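Local structure of protein (hdlp (histone deacetylase-like protein)) (Aquifex aeolicus, 1C3P) at residues Pro248-Asp258 with Phe286-Tyr297; Thr107-Leu118 with Ile144-Leu154. The protein is a bacterial homologue of the histone deacetylases, binds zinc and the inhibitors TSA and SAHA, and probably acts as a deacetylase. All coordinates share one frame; numbering follows the deposited sequence.

Contact 1 (Pro248-Asp258 with Phe286-Tyr297)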
loop_
_atom_site.group_PDB
_atom_site.type_symbol
_atom_site.label_atom_id
_atom_site.label_comp_id
_atom_site.label_asym_id
_atom_site.label_seq_id
_atom_site.Cartn_x
_atom_site.Cartn_y
_atom_site.Cartn_z
ATOM N N PRO A 248 16.486 3.789 -11.974
ATOM C CA PRO A 248 16.296 4.361 -10.639
ATOM C C PRO A 248 17.541 4.442 -9.773
ATOM O O PRO A 248 18.391 3.558 -9.831
ATOM C CB PRO A 248 15.261 3.419 -10.013
ATOM C CG PRO A 248 14.560 2.810 -11.219
ATOM C CD PRO A 248 15.763 2.509 -12.067
ATOM N N GLU A 249 17.633 5.507 -8.978
ATOM C CA GLU A 249 18.730 5.671 -8.028
ATOM C C GLU A 249 18.200 4.994 -6.780
ATOM O O GLU A 249 18.953 4.509 -5.931
ATOM C CB GLU A 249 18.988 7.143 -7.701
ATOM C CG GLU A 249 19.492 7.979 -8.869
ATOM C CD GLU A 249 19.769 9.411 -8.468
ATOM O OE1 GLU A 249 18.857 10.059 -7.916
ATOM O OE2 GLU A 249 20.899 9.896 -8.706
ATOM N N VAL A 250 16.877 4.974 -6.677
ATOM C CA VAL A 250 16.220 4.368 -5.536
ATOM C C VAL A 250 14.754 4.159 -5.873
ATOM O O VAL A 250 14.208 4.894 -6.680
ATOM C CB VAL A 250 16.338 5.277 -4.278
ATOM C CG1 VAL A 250 15.685 6.627 -4.515
ATOM C CG2 VAL A 250 15.702 4.596 -3.101
ATOM N N TYR A 251 14.132 3.147 -5.279
ATOM C CA TYR A 251 12.718 2.895 -5.541
ATOM C C TYR A 251 11.954 2.532 -4.266
ATOM O O TYR A 251 12.537 2.057 -3.286
ATOM C CB TYR A 251 12.560 1.763 -6.583
ATOM C CG TYR A 251 12.644 0.346 -6.028
ATOM C CD1 TYR A 251 11.509 -0.291 -5.518
ATOM C CD2 TYR A 251 13.856 -0.352 -6.004
ATOM C CE1 TYR A 251 11.577 -1.567 -5.002
ATOM C CE2 TYR A 251 13.937 -1.658 -5.479
ATOM C CZ TYR A 251 12.796 -2.249 -4.981
ATOM O OH TYR A 251 12.832 -3.510 -4.426
ATOM N N LEU A 252 10.644 2.795 -4.280
ATOM C CA LEU A 252 9.754 2.441 -3.176
ATOM C C LEU A 252 8.694 1.542 -3.791
ATOM O O LEU A 252 8.296 1.731 -4.947
ATOM C CB LEU A 252 9.071 3.672 -2.551
ATOM C CG LEU A 252 10.007 4.734 -1.981
ATOM C CD1 LEU A 252 10.424 5.670 -3.097
ATOM C CD2 LEU A 252 9.282 5.526 -0.906
ATOM N N LEU A 253 8.253 0.567 -3.015
ATOM C CA LEU A 253 7.271 -0.427 -3.450
ATOM C C LEU A 253 6.147 -0.493 -2.431
ATOM O O LEU A 253 6.411 -0.635 -1.239
ATOM C CB LEU A 253 7.968 -1.797 -3.535
ATOM C CG LEU A 253 7.162 -3.081 -3.689
ATOM C CD1 LEU A 253 6.467 -3.061 -5.045
ATOM C CD2 LEU A 253 8.107 -4.301 -3.597
ATOM N N GLN A 254 4.901 -0.397 -2.890
ATOM C CA GLN A 254 3.769 -0.453 -1.970
ATOM C C GLN A 254 3.121 -1.811 -2.187
ATOM O O GLN A 254 2.909 -2.279 -3.323
ATOM C CB GLN A 254 2.806 0.742 -2.198
ATOM C CG GLN A 254 1.608 0.508 -3.080
ATOM C CD GLN A 254 0.326 0.253 -2.292
ATOM O OE1 GLN A 254 -0.257 1.168 -1.675
ATOM N NE2 GLN A 254 -0.122 -0.994 -2.308
ATOM N N LEU A 255 2.815 -2.452 -1.067
ATOM C CA LEU A 255 2.312 -3.809 -1.060
ATOM C C LEU A 255 0.965 -4.045 -0.419
ATOM O O LEU A 255 0.862 -4.870 0.496
ATOM C CB LEU A 255 3.373 -4.666 -0.352
ATOM C CG LEU A 255 4.740 -4.528 -1.020
ATOM C CD1 LEU A 255 5.853 -4.931 -0.075
ATOM C CD2 LEU A 255 4.741 -5.367 -2.290
ATOM N N GLY A 256 -0.072 -3.349 -0.882
ATOM C CA GLY A 256 -1.392 -3.578 -0.313
ATOM C C GLY A 256 -1.803 -5.024 -0.558
ATOM O O GLY A 256 -1.421 -5.616 -1.570
ATOM N N THR A 257 -2.584 -5.595 0.360
ATOM C CA THR A 257 -3.013 -6.982 0.216
ATOM C C THR A 257 -4.386 -7.119 -0.422
ATOM O O THR A 257 -4.904 -8.226 -0.550
ATOM C CB THR A 257 -3.022 -7.724 1.584
ATOM O OG1 THR A 257 -3.944 -7.093 2.477
ATOM C CG2 THR A 257 -1.625 -7.697 2.206
ATOM N N ASP A 258 -4.980 -6.007 -0.849
ATOM C CA ASP A 258 -6.283 -6.117 -1.474
ATOM C C ASP A 258 -6.362 -6.933 -2.766
ATOM O O ASP A 258 -7.458 -7.240 -3.218
ATOM C CB ASP A 258 -6.958 -4.745 -1.644
ATOM C CG ASP A 258 -6.074 -3.715 -2.302
ATOM O OD1 ASP A 258 -4.986 -4.074 -2.794
ATOM O OD2 ASP A 258 -6.487 -2.530 -2.325
ATOM N N PHE A 286 15.054 -4.740 -9.632
ATOM C CA PHE A 286 15.664 -3.515 -9.149
ATOM C C PHE A 286 16.487 -3.569 -7.869
ATOM O O PHE A 286 16.962 -2.535 -7.389
ATOM C CB PHE A 286 14.593 -2.427 -9.017
ATOM C CG PHE A 286 14.023 -1.978 -10.329
ATOM C CD1 PHE A 286 12.746 -2.370 -10.725
ATOM C CD2 PHE A 286 14.784 -1.187 -11.195
ATOM C CE1 PHE A 286 12.234 -1.980 -11.960
ATOM C CE2 PHE A 286 14.281 -0.792 -12.435
ATOM C CZ PHE A 286 13.005 -1.189 -12.819
ATOM N N GLY A 287 16.681 -4.763 -7.326
ATOM C CA GLY A 287 17.450 -4.871 -6.102
ATOM C C GLY A 287 16.599 -4.445 -4.927
ATOM O O GLY A 287 15.365 -4.481 -5.002
ATOM N N GLU A 288 17.251 -4.031 -3.844
ATOM C CA GLU A 288 16.535 -3.608 -2.646
ATOM C C GLU A 288 15.990 -2.183 -2.733
ATOM O O GLU A 288 16.625 -1.282 -3.298
ATOM C CB GLU A 288 17.432 -3.711 -1.415
ATOM C CG GLU A 288 17.846 -5.135 -1.040
ATOM C CD GLU A 288 16.659 -6.051 -0.793
ATOM O OE1 GLU A 288 15.745 -5.663 -0.033
ATOM O OE2 GLU A 288 16.646 -7.168 -1.349
ATOM N N GLY A 289 14.807 -1.998 -2.158
ATOM C CA GLY A 289 14.159 -0.700 -2.149
ATOM C C GLY A 289 13.470 -0.467 -0.819
ATOM O O GLY A 289 13.696 -1.217 0.124
ATOM N N VAL A 290 12.633 0.566 -0.747
ATOM C CA VAL A 290 11.903 0.906 0.468
ATOM C C VAL A 290 10.522 0.261 0.332
ATOM O O VAL A 290 9.830 0.480 -0.671
ATOM C CB VAL A 290 11.794 2.456 0.605
ATOM C CG1 VAL A 290 10.967 2.852 1.843
ATOM C CG2 VAL A 290 13.206 3.049 0.715
ATOM N N TYR A 291 10.131 -0.534 1.329
ATOM C CA TYR A 291 8.855 -1.247 1.291
ATOM C C TYR A 291 7.756 -0.675 2.196
ATOM O O TYR A 291 7.954 -0.455 3.398
ATOM C CB TYR A 291 9.102 -2.717 1.624
ATOM C CG TYR A 291 10.274 -3.277 0.848
ATOM C CD1 TYR A 291 11.418 -3.755 1.500
ATOM C CD2 TYR A 291 10.269 -3.266 -0.542
ATOM C CE1 TYR A 291 12.532 -4.205 0.773
ATOM C CE2 TYR A 291 11.368 -3.708 -1.273
ATOM C CZ TYR A 291 12.492 -4.173 -0.617
ATOM O OH TYR A 291 13.567 -4.603 -1.364
ATOM N N LEU A 292 6.587 -0.465 1.601
ATOM C CA LEU A 292 5.445 0.108 2.313
ATOM C C LEU A 292 4.242 -0.806 2.235
ATOM O O LEU A 292 4.149 -1.639 1.337
ATOM C CB LEU A 292 5.058 1.455 1.676
ATOM C CG LEU A 292 6.146 2.510 1.461
ATOM C CD1 LEU A 292 5.515 3.754 0.775
ATOM C CD2 LEU A 292 6.770 2.881 2.783
ATOM N N GLY A 293 3.307 -0.633 3.174
ATOM C CA GLY A 293 2.097 -1.433 3.161
ATOM C C GLY A 293 1.140 -0.819 2.148
ATOM O O GLY A 293 1.564 -0.175 1.180
ATOM N N GLY A 294 -0.152 -1.001 2.365
ATOM C CA GLY A 294 -1.120 -0.440 1.447
ATOM C C GLY A 294 -2.495 -0.924 1.824
ATOM O O GLY A 294 -2.677 -1.462 2.912
ATOM N N GLY A 295 -3.455 -0.734 0.919
ATOM C CA GLY A 295 -4.819 -1.159 1.161
ATOM C C GLY A 295 -4.864 -2.664 1.353
ATOM O O GLY A 295 -4.071 -3.399 0.769
ATOM N N GLY A 296 -5.791 -3.109 2.187
ATOM C CA GLY A 296 -5.959 -4.520 2.491
ATOM C C GLY A 296 -7.067 -4.419 3.507
ATOM O O GLY A 296 -6.921 -3.712 4.500
ATOM N N TYR A 297 -8.170 -5.126 3.284
ATOM C CA TYR A 297 -9.306 -4.975 4.171
ATOM C C TYR A 297 -9.848 -6.244 4.825
ATOM O O TYR A 297 -10.845 -6.180 5.541
ATOM C CB TYR A 297 -10.413 -4.243 3.400
ATOM C CG TYR A 297 -9.896 -3.001 2.675
ATOM C CD1 TYR A 297 -9.245 -3.095 1.432
ATOM C CD2 TYR A 297 -9.993 -1.747 3.268
ATOM C CE1 TYR A 297 -8.702 -1.956 0.807
ATOM C CE2 TYR A 297 -9.456 -0.613 2.655
ATOM C CZ TYR A 297 -8.817 -0.717 1.438
ATOM O OH TYR A 297 -8.299 0.436 0.875
HETATM O O HOH W 1 16.510 1.241 -4.448
#
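Tyr251 lies across the turn that leads into strand 290-292, with Gly289 CA over one face of its ring, 3.7 Å from the centroid in a CH-pi contact. Its hydroxyl donates to Gly287 O (OH to O 2.8 Å), the acceptor sitting near the ring plane, while Phe286 CB meets the ring obliquely at CE2, 3.7 Å away. Chi1 of 83° places CG between the backbone N and the carbonyl carbon, which swings the ring over Gly289. An alanine in place of Tyr251 would remove ring and hydroxyl together, which would probably leave Gly287 O without this donor and open a gap against Gly289 and Phe286. Nearby, the Tyr291 ring slants across Leu253, with its CD2 3.9 Å from Leu253 CD2; its hydroxyl accepts from Gly289 N and donates to Glu288 OE1, meeting that oxygen from above the carboxylate plane, so two bonds fix the ring's end. On the other face of the sheet Leu252 and Val290 run alongside each other, CG to CB 3.9 Å. Between these layers the backbones pair in parallel; Leu253 N reaches Val290 O at 2.8 Å and Leu292 N reaches Leu253 O at 2.9 Å. Beyond the strands, the carboxylate of Asp258, which binds zinc in another structure of this protein though no zinc is bound here, lies beside Tyr297, OD2 at the ring edge; OD1 accepts from Ala169 N, and OD2 is hydrogen-bonded to His170 ND1. The two strands and helix 272-286 form a beta-alpha-beta unit: the helix covers Tyr251, Leu253 and Tyr291, helix 98-118 covers Val290 and Leu292 on the opposite face, and strand 162-166 pairs with the other edge of strand 250-254.

Contact 2 (Thr107-Leu118 with Ile144-Leu154); sequences TGSTVQAIEEFL and INNPAVGIEYL. Unlike the reference sequence in segment 144-154: Asn146 (reference Asp).
Thr110 and Asn146 meet at about a right angle, and the threonine hydroxyl donates to the amide oxygen, OG1 to OD1 2.6 Å. The donor stands above the amide's carbonyl plane, 37° out of it. Asn146 chi1 of 64° tucks the amide back over its own backbone, facing Thr110. One turn along, Ile114 CD1 packs on the backbone of Gly150, 3.5 Å from its O, where the lack of a side chain lets the helices come close. Thr107 CG2 packs on Val149 CG1 at 3.9 Å, and its OG1, bonded to Ser103 O, lies against Ile144 CG2. Tyr153, a turn beyond Val149, takes Val111 CG1 over one face of its ring, 4.2 Å from the centroid, in a CH-pi contact; the Ile114 side chain passes the ring running the other way, and its CG2 also touches Leu154 CD2 at 3.7 Å. The ring's hydroxyl is joined through a water to Glu115 OE2, which is also salt-bridged to Arg50. In the second shell, Asn125 ND2 bonds Thr110 OG1 and Gly129 N bonds Asn146 OD1, so each oxygen of the buried pair has a further partner. Asn145 N-caps helix 146-156, its OD1 accepting from Ala148 N (2.9 Å). The short helix axes cross at -38°, 9.0 Å apart at closest approach. Strands 4-8 and 290-292 lie beneath helix 98-118, while helix 173-179 packs against Asn145, Pro147 and Ile151.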
loop_
_atom_site.group_PDB
_atom_site.type_symbol
_atom_site.label_atom_id
_atom_site.label_comp_id
_atom_site.label_asym_id
_atom_site.label_seq_id
_atom_site.Cartn_x
_atom_site.Cartn_y
_atom_site.Cartn_z
ATOM N N THR A 107 2.742 8.092 8.315
ATOM C CA THR A 107 3.633 8.875 7.446
ATOM C C THR A 107 5.018 9.032 8.061
ATOM O O THR A 107 6.031 8.936 7.361
ATOM C CB THR A 107 2.989 10.237 7.142
ATOM O OG1 THR A 107 1.735 9.991 6.482
ATOM C CG2 THR A 107 3.898 11.116 6.259
ATOM N N GLY A 108 5.076 9.277 9.362
ATOM C CA GLY A 108 6.371 9.379 9.993
ATOM C C GLY A 108 7.067 8.031 9.831
ATOM O O GLY A 108 8.289 7.975 9.680
ATOM N N SER A 109 6.294 6.942 9.854
ATOM C CA SER A 109 6.855 5.593 9.712
ATOM C C SER A 109 7.472 5.370 8.324
ATOM O O SER A 109 8.401 4.560 8.145
ATOM C CB SER A 109 5.774 4.543 10.003
ATOM O OG SER A 109 5.332 4.636 11.349
ATOM N N THR A 110 6.949 6.076 7.330
ATOM C CA THR A 110 7.500 5.977 5.989
ATOM C C THR A 110 8.812 6.734 5.933
ATOM O O THR A 110 9.744 6.282 5.276
ATOM C CB THR A 110 6.514 6.506 4.944
ATOM O OG1 THR A 110 5.499 5.512 4.750
ATOM C CG2 THR A 110 7.231 6.834 3.618
ATOM N N VAL A 111 8.900 7.867 6.632
ATOM C CA VAL A 111 10.154 8.593 6.648
ATOM C C VAL A 111 11.180 7.719 7.388
ATOM O O VAL A 111 12.343 7.616 6.982
ATOM C CB VAL A 111 10.022 9.980 7.343
ATOM C CG1 VAL A 111 11.394 10.628 7.443
ATOM C CG2 VAL A 111 9.090 10.884 6.537
ATOM N N GLN A 112 10.750 7.067 8.466
ATOM C CA GLN A 112 11.647 6.186 9.208
ATOM C C GLN A 112 12.117 5.047 8.316
ATOM O O GLN A 112 13.279 4.660 8.354
ATOM C CB GLN A 112 10.950 5.621 10.447
ATOM C CG GLN A 112 10.548 6.688 11.446
ATOM C CD GLN A 112 9.828 6.114 12.634
ATOM O OE1 GLN A 112 10.446 5.763 13.651
ATOM N NE2 GLN A 112 8.514 5.987 12.511
ATOM N N ALA A 113 11.212 4.483 7.525
ATOM C CA ALA A 113 11.615 3.407 6.620
ATOM C C ALA A 113 12.686 3.925 5.663
ATOM O O ALA A 113 13.661 3.238 5.359
ATOM C CB ALA A 113 10.426 2.905 5.830
ATOM N N ILE A 114 12.501 5.135 5.165
ATOM C CA ILE A 114 13.497 5.679 4.256
ATOM C C ILE A 114 14.811 5.937 4.987
ATOM O O ILE A 114 15.897 5.655 4.450
ATOM C CB ILE A 114 13.005 6.957 3.594
ATOM C CG1 ILE A 114 11.795 6.620 2.701
ATOM C CG2 ILE A 114 14.127 7.559 2.741
ATOM C CD1 ILE A 114 10.999 7.868 2.248
ATOM N N GLU A 115 14.723 6.458 6.209
ATOM C CA GLU A 115 15.933 6.718 7.011
ATOM C C GLU A 115 16.741 5.431 7.171
ATOM O O GLU A 115 17.965 5.425 7.016
ATOM C CB GLU A 115 15.575 7.257 8.406
ATOM C CG GLU A 115 15.052 8.678 8.421
ATOM C CD GLU A 115 14.511 9.098 9.781
ATOM O OE1 GLU A 115 14.507 8.275 10.729
ATOM O OE2 GLU A 115 14.070 10.256 9.908
ATOM N N GLU A 116 16.046 4.344 7.486
ATOM C CA GLU A 116 16.696 3.052 7.673
ATOM C C GLU A 116 17.346 2.556 6.399
ATOM O O GLU A 116 18.470 2.050 6.427
ATOM C CB GLU A 116 15.689 2.027 8.166
ATOM C CG GLU A 116 15.236 2.271 9.584
ATOM C CD GLU A 116 16.416 2.349 10.537
ATOM O OE1 GLU A 116 17.198 1.381 10.600
ATOM O OE2 GLU A 116 16.564 3.379 11.213
ATOM N N PHE A 117 16.639 2.703 5.282
ATOM C CA PHE A 117 17.180 2.268 4.006
ATOM C C PHE A 117 18.458 3.032 3.671
ATOM O O PHE A 117 19.423 2.451 3.170
ATOM C CB PHE A 117 16.169 2.501 2.889
ATOM C CG PHE A 117 16.632 2.000 1.549
ATOM C CD1 PHE A 117 16.581 0.645 1.248
ATOM C CD2 PHE A 117 17.154 2.882 0.602
ATOM C CE1 PHE A 117 17.043 0.164 0.015
ATOM C CE2 PHE A 117 17.619 2.412 -0.631
ATOM C CZ PHE A 117 17.563 1.053 -0.923
ATOM N N LEU A 118 18.457 4.337 3.940
ATOM C CA LEU A 118 19.602 5.182 3.648
ATOM C C LEU A 118 20.793 4.897 4.550
ATOM O O LEU A 118 21.908 5.321 4.254
ATOM C CB LEU A 118 19.211 6.656 3.719
ATOM C CG LEU A 118 18.271 7.119 2.593
ATOM C CD1 LEU A 118 17.940 8.578 2.774
ATOM C CD2 LEU A 118 18.935 6.920 1.239
ATOM N N ILE A 144 -3.371 11.683 4.237
ATOM C CA ILE A 144 -1.996 12.117 4.021
ATOM C C ILE A 144 -1.356 11.107 3.075
ATOM O O ILE A 144 -1.477 9.896 3.283
ATOM C CB ILE A 144 -1.231 12.153 5.345
ATOM C CG1 ILE A 144 -1.945 13.109 6.316
ATOM C CG2 ILE A 144 0.232 12.513 5.104
ATOM C CD1 ILE A 144 -1.270 13.276 7.682
ATOM N N ASN A 145 -0.687 11.596 2.033
ATOM C CA ASN A 145 -0.060 10.703 1.056
ATOM C C ASN A 145 1.398 10.433 1.485
ATOM O O ASN A 145 2.300 11.183 1.108
ATOM C CB ASN A 145 -0.099 11.373 -0.324
ATOM C CG ASN A 145 0.182 10.398 -1.450
ATOM O OD1 ASN A 145 1.186 9.694 -1.436
ATOM N ND2 ASN A 145 -0.717 10.343 -2.423
ATOM N N ASN A 146 1.649 9.378 2.262
ATOM C CA ASN A 146 3.028 9.157 2.719
ATOM C C ASN A 146 3.960 8.822 1.555
ATOM O O ASN A 146 5.130 9.193 1.571
ATOM C CB ASN A 146 3.074 8.128 3.859
ATOM C CG ASN A 146 2.620 6.762 3.436
ATOM O OD1 ASN A 146 3.442 5.893 3.180
ATOM N ND2 ASN A 146 1.299 6.566 3.333
ATOM N N PRO A 147 3.469 8.097 0.533
ATOM C CA PRO A 147 4.427 7.860 -0.556
ATOM C C PRO A 147 4.955 9.198 -1.154
ATOM O O PRO A 147 6.153 9.328 -1.456
ATOM C CB PRO A 147 3.603 7.074 -1.569
ATOM C CG PRO A 147 2.688 6.247 -0.650
ATOM C CD PRO A 147 2.204 7.381 0.271
ATOM N N ALA A 148 4.074 10.192 -1.316
ATOM C CA ALA A 148 4.500 11.483 -1.893
ATOM C C ALA A 148 5.392 12.254 -0.927
ATOM O O ALA A 148 6.351 12.900 -1.345
ATOM C CB ALA A 148 3.284 12.336 -2.288
ATOM N N VAL A 149 5.085 12.185 0.361
ATOM C CA VAL A 149 5.914 12.833 1.369
ATOM C C VAL A 149 7.283 12.176 1.291
ATOM O O VAL A 149 8.315 12.860 1.262
ATOM C CB VAL A 149 5.333 12.644 2.785
ATOM C CG1 VAL A 149 6.347 13.064 3.867
ATOM C CG2 VAL A 149 4.067 13.464 2.922
ATOM N N GLY A 150 7.291 10.846 1.229
ATOM C CA GLY A 150 8.550 10.120 1.172
ATOM C C GLY A 150 9.399 10.408 -0.054
ATOM O O GLY A 150 10.628 10.538 0.036
ATOM N N ILE A 151 8.754 10.485 -1.211
ATOM C CA ILE A 151 9.465 10.766 -2.454
ATOM C C ILE A 151 10.026 12.188 -2.428
ATOM O O ILE A 151 11.147 12.413 -2.874
ATOM C CB ILE A 151 8.537 10.549 -3.660
ATOM C CG1 ILE A 151 8.261 9.042 -3.818
ATOM C CG2 ILE A 151 9.153 11.148 -4.942
ATOM C CD1 ILE A 151 7.151 8.727 -4.814
ATOM N N GLU A 152 9.263 13.143 -1.902
ATOM C CA GLU A 152 9.746 14.518 -1.822
ATOM C C GLU A 152 10.866 14.587 -0.802
ATOM O O GLU A 152 11.789 15.392 -0.917
ATOM C CB GLU A 152 8.616 15.469 -1.429
ATOM C CG GLU A 152 7.625 15.682 -2.556
ATOM C CD GLU A 152 8.222 16.448 -3.721
ATOM O OE1 GLU A 152 7.555 16.532 -4.765
ATOM O OE2 GLU A 152 9.347 16.975 -3.593
ATOM N N TYR A 153 10.803 13.710 0.197
ATOM C CA TYR A 153 11.860 13.673 1.205
ATOM C C TYR A 153 13.158 13.292 0.476
ATOM O O TYR A 153 14.217 13.893 0.694
ATOM C CB TYR A 153 11.513 12.624 2.279
ATOM C CG TYR A 153 12.611 12.385 3.290
ATOM C CD1 TYR A 153 12.743 13.184 4.433
ATOM C CD2 TYR A 153 13.531 11.362 3.089
ATOM C CE1 TYR A 153 13.785 12.946 5.353
ATOM C CE2 TYR A 153 14.555 11.121 3.983
ATOM C CZ TYR A 153 14.684 11.898 5.107
ATOM O OH TYR A 153 15.707 11.589 5.976
ATOM N N LEU A 154 13.071 12.300 -0.404
ATOM C CA LEU A 154 14.241 11.849 -1.159
ATOM C C LEU A 154 14.719 12.930 -2.146
ATOM O O LEU A 154 15.928 13.140 -2.317
ATOM C CB LEU A 154 13.910 10.545 -1.899
ATOM C CG LEU A 154 13.810 9.289 -1.015
ATOM C CD1 LEU A 154 13.132 8.143 -1.777
ATOM C CD2 LEU A 154 15.235 8.891 -0.551
HETATM O O HOH W 2 15.144 12.208 8.518
#

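Both contacts are buried, but contact 1 belongs to the central parallel sheet and contact 2 to the helical layer packed on it. Contact 1 is held mainly by backbone hydrogen bonds between neighbouring strands and runs on into the Gly293-Gly296 run and the loop carrying Asp258, at the zinc site; contact 2 depends on side chains, mostly apolar, with one buried Thr110-Asn146 bond and a water-linked edge at Tyr153. Helix 98-118 joins them: Phe117 packs on Val290, CG to CG2 3.7 Å, and Leu292 CD2 lies 3.5 Å from Thr110 OG1. One face of strand 290-292 therefore beds helix 98-118, and Asn146 at the start of helix 146-156 reaches the same Leu292.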